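Local coordinates for glutamyl endopeptidase (Staphylococcus epidermidis, PDB 6U1B), which probably cleaves peptide bonds on the carbonyl side of glutamate, and also of aspartate, as a secreted serine endopeptidase, at residues Y6-L11 and G190-G195. The protein carries 2 engineered substitutions. Residues are numbered along the deposited sequence; the frame is centred on the assembly and turned at random.
Sequences YPSCIL and GIHYGG. Engineered in segment 6-11: Cys9 (natural residue Val).
Ser8 meets the imidazole of His192 at the ring's edge, its CB 3.8 Å from His192 NE2 and close to the ring plane. In this trypsin-like double-barrel protease, the segment 6-11, an irregular stretch of the N-terminal arm, passes over strand 188-196 near the active-site cleft. One water ties the two side chains together, 2.7 Å from Ser8 OG and 2.8 Å from His192 NE2. The water lies in the imidazole plane, off the edge at NE2. Ser8 chi1 of 72° sets OG between the backbone N and the carbonyl carbon. His192 has its CG anti to the backbone N (chi1 170°), which swings the ring round so that its NE2–CE1 edge rests against Ser8 CB. Ser8 OG also hydrogen-bonds Thr172 OG1, and with His192 ND1 bonded to Tyr168 OH and NE2 to the water, both ring nitrogens have partners and the ring's rotation is fixed. As in related glutamyl endopeptidases, this histidine probably helps form the S1 pocket for the P1 carboxylate; Ser8 would then sit in or beside it. Pro7, the residue before it, brings its ring to about 4 Å from the side chain of Ser177, the predicted nucleophile, in keeping with propeptide residues retained in this construct.

The backbones meet without a hydrogen bond. Pro7 O lies 3.3 Å from Gly194 CA, in the classic beta bulge of Tyr193 and Gly194, and although Gly195 N is 3.4 Å from that same oxygen, the angle is poor. On the other side of the contact, engineered Cys9 is disulfide-bonded to Cys197, and its SG packs 4.1 Å from Gly195 C.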
loop_
_atom_site.group_PDB
_atom_site.type_symbol
_atom_site.label_atom_id
_atom_site.label_comp_id
_atom_site.label_asym_id
_atom_site.label_seq_id
_atom_site.Cartn_x
_atom_site.Cartn_y
_atom_site.Cartn_z
ATOM N N TYR A 6 8.061 -3.722 3.480
ATOM C CA TYR A 6 8.999 -3.412 2.397
ATOM C C TYR A 6 8.188 -2.839 1.243
ATOM O O TYR A 6 7.929 -3.515 0.239
ATOM C CB TYR A 6 9.792 -4.655 1.990
ATOM C CG TYR A 6 11.061 -4.378 1.205
ATOM C CD1 TYR A 6 12.174 -3.813 1.821
ATOM C CD2 TYR A 6 11.147 -4.690 -0.148
ATOM C CE1 TYR A 6 13.341 -3.564 1.105
ATOM C CE2 TYR A 6 12.304 -4.444 -0.877
ATOM C CZ TYR A 6 13.401 -3.887 -0.246
ATOM O OH TYR A 6 14.553 -3.642 -0.969
ATOM N N PRO A 7 7.738 -1.588 1.372
ATOM C CA PRO A 7 6.812 -1.038 0.366
ATOM C C PRO A 7 7.442 -0.800 -0.996
ATOM O O PRO A 7 6.709 -0.791 -1.993
ATOM C CB PRO A 7 6.349 0.285 0.995
ATOM C CG PRO A 7 7.507 0.692 1.865
ATOM C CD PRO A 7 8.030 -0.622 2.446
ATOM N N SER A 8 8.757 -0.601 -1.095
ATOM C CA SER A 8 9.321 -0.315 -2.406
ATOM C C SER A 8 10.732 -0.885 -2.506
ATOM O O SER A 8 11.309 -1.378 -1.531
ATOM C CB SER A 8 9.276 1.183 -2.711
ATOM O OG SER A 8 10.217 1.884 -1.943
ATOM N N CYS A 9 11.279 -0.821 -3.713
ATOM C CA CYS A 9 12.282 -1.781 -4.146
ATOM C C CYS A 9 13.572 -1.119 -4.593
ATOM O O CYS A 9 13.552 -0.101 -5.297
ATOM C CB CYS A 9 11.734 -2.614 -5.298
ATOM S SG CYS A 9 10.015 -3.138 -5.046
ATOM N N ILE A 10 14.693 -1.725 -4.203
ATOM C CA ILE A 10 15.973 -1.466 -4.856
ATOM C C ILE A 10 15.969 -2.214 -6.180
ATOM O O ILE A 10 15.738 -3.429 -6.220
ATOM C CB ILE A 10 17.154 -1.902 -3.978
ATOM C CG1 ILE A 10 17.211 -1.068 -2.694
ATOM C CG2 ILE A 10 18.465 -1.826 -4.770
ATOM C CD1 ILE A 10 17.364 0.432 -2.927
ATOM N N LEU A 11 16.191 -1.487 -7.262
ATOM C CA LEU A 11 16.189 -1.973 -8.626
ATOM C C LEU A 11 17.591 -1.890 -9.220
ATOM O O LEU A 11 18.476 -1.232 -8.656
ATOM C CB LEU A 11 15.204 -1.160 -9.481
ATOM C CG LEU A 11 13.745 -1.177 -8.993
ATOM C CD1 LEU A 11 12.875 -0.255 -9.849
ATOM C CD2 LEU A 11 13.177 -2.597 -8.966
ATOM N N GLY A 190 3.571 12.904 -10.425
ATOM C CA GLY A 190 3.011 11.812 -9.648
ATOM C C GLY A 190 3.464 11.879 -8.208
ATOM O O GLY A 190 4.284 12.718 -7.826
ATOM N N ILE A 191 2.911 10.966 -7.406
ATOM C CA ILE A 191 3.254 10.806 -5.997
ATOM C C ILE A 191 3.623 9.334 -5.784
ATOM O O ILE A 191 2.763 8.450 -5.913
ATOM C CB ILE A 191 2.103 11.219 -5.067
ATOM C CG1 ILE A 191 1.641 12.664 -5.343
ATOM C CG2 ILE A 191 2.509 11.034 -3.594
ATOM C CD1 ILE A 191 2.621 13.748 -4.900
ATOM N N HIS A 192 4.890 9.073 -5.457
ATOM C CA HIS A 192 5.358 7.711 -5.218
ATOM C C HIS A 192 4.565 7.041 -4.084
ATOM O O HIS A 192 4.279 7.652 -3.053
ATOM C CB HIS A 192 6.864 7.746 -4.895
ATOM C CG HIS A 192 7.410 6.444 -4.399
ATOM N ND1 HIS A 192 7.783 5.423 -5.248
ATOM C CD2 HIS A 192 7.623 5.988 -3.141
ATOM C CE1 HIS A 192 8.217 4.399 -4.533
ATOM N NE2 HIS A 192 8.128 4.715 -3.253
ATOM N N TYR A 193 4.192 5.773 -4.281
ATOM C CA TYR A 193 3.533 5.010 -3.223
ATOM C C TYR A 193 4.101 3.615 -2.985
ATOM O O TYR A 193 3.848 3.053 -1.918
ATOM C CB TYR A 193 2.018 4.877 -3.498
ATOM C CG TYR A 193 1.654 3.852 -4.562
ATOM C CD1 TYR A 193 1.530 2.496 -4.240
ATOM C CD2 TYR A 193 1.416 4.243 -5.891
ATOM C CE1 TYR A 193 1.216 1.554 -5.211
ATOM C CE2 TYR A 193 1.082 3.308 -6.866
ATOM C CZ TYR A 193 0.987 1.961 -6.513
ATOM O OH TYR A 193 0.676 1.008 -7.453
ATOM N N GLY A 194 4.797 3.009 -3.940
ATOM C CA GLY A 194 5.229 1.628 -3.767
ATOM C C GLY A 194 5.960 1.029 -4.956
ATOM O O GLY A 194 6.722 1.723 -5.633
ATOM N N GLY A 195 5.733 -0.253 -5.216
ATOM C CA GLY A 195 6.395 -0.931 -6.313
ATOM C C GLY A 195 6.119 -2.416 -6.267
ATOM O O GLY A 195 5.393 -2.909 -5.405
HETATM O O HOH W 1 8.475 3.544 -0.751
#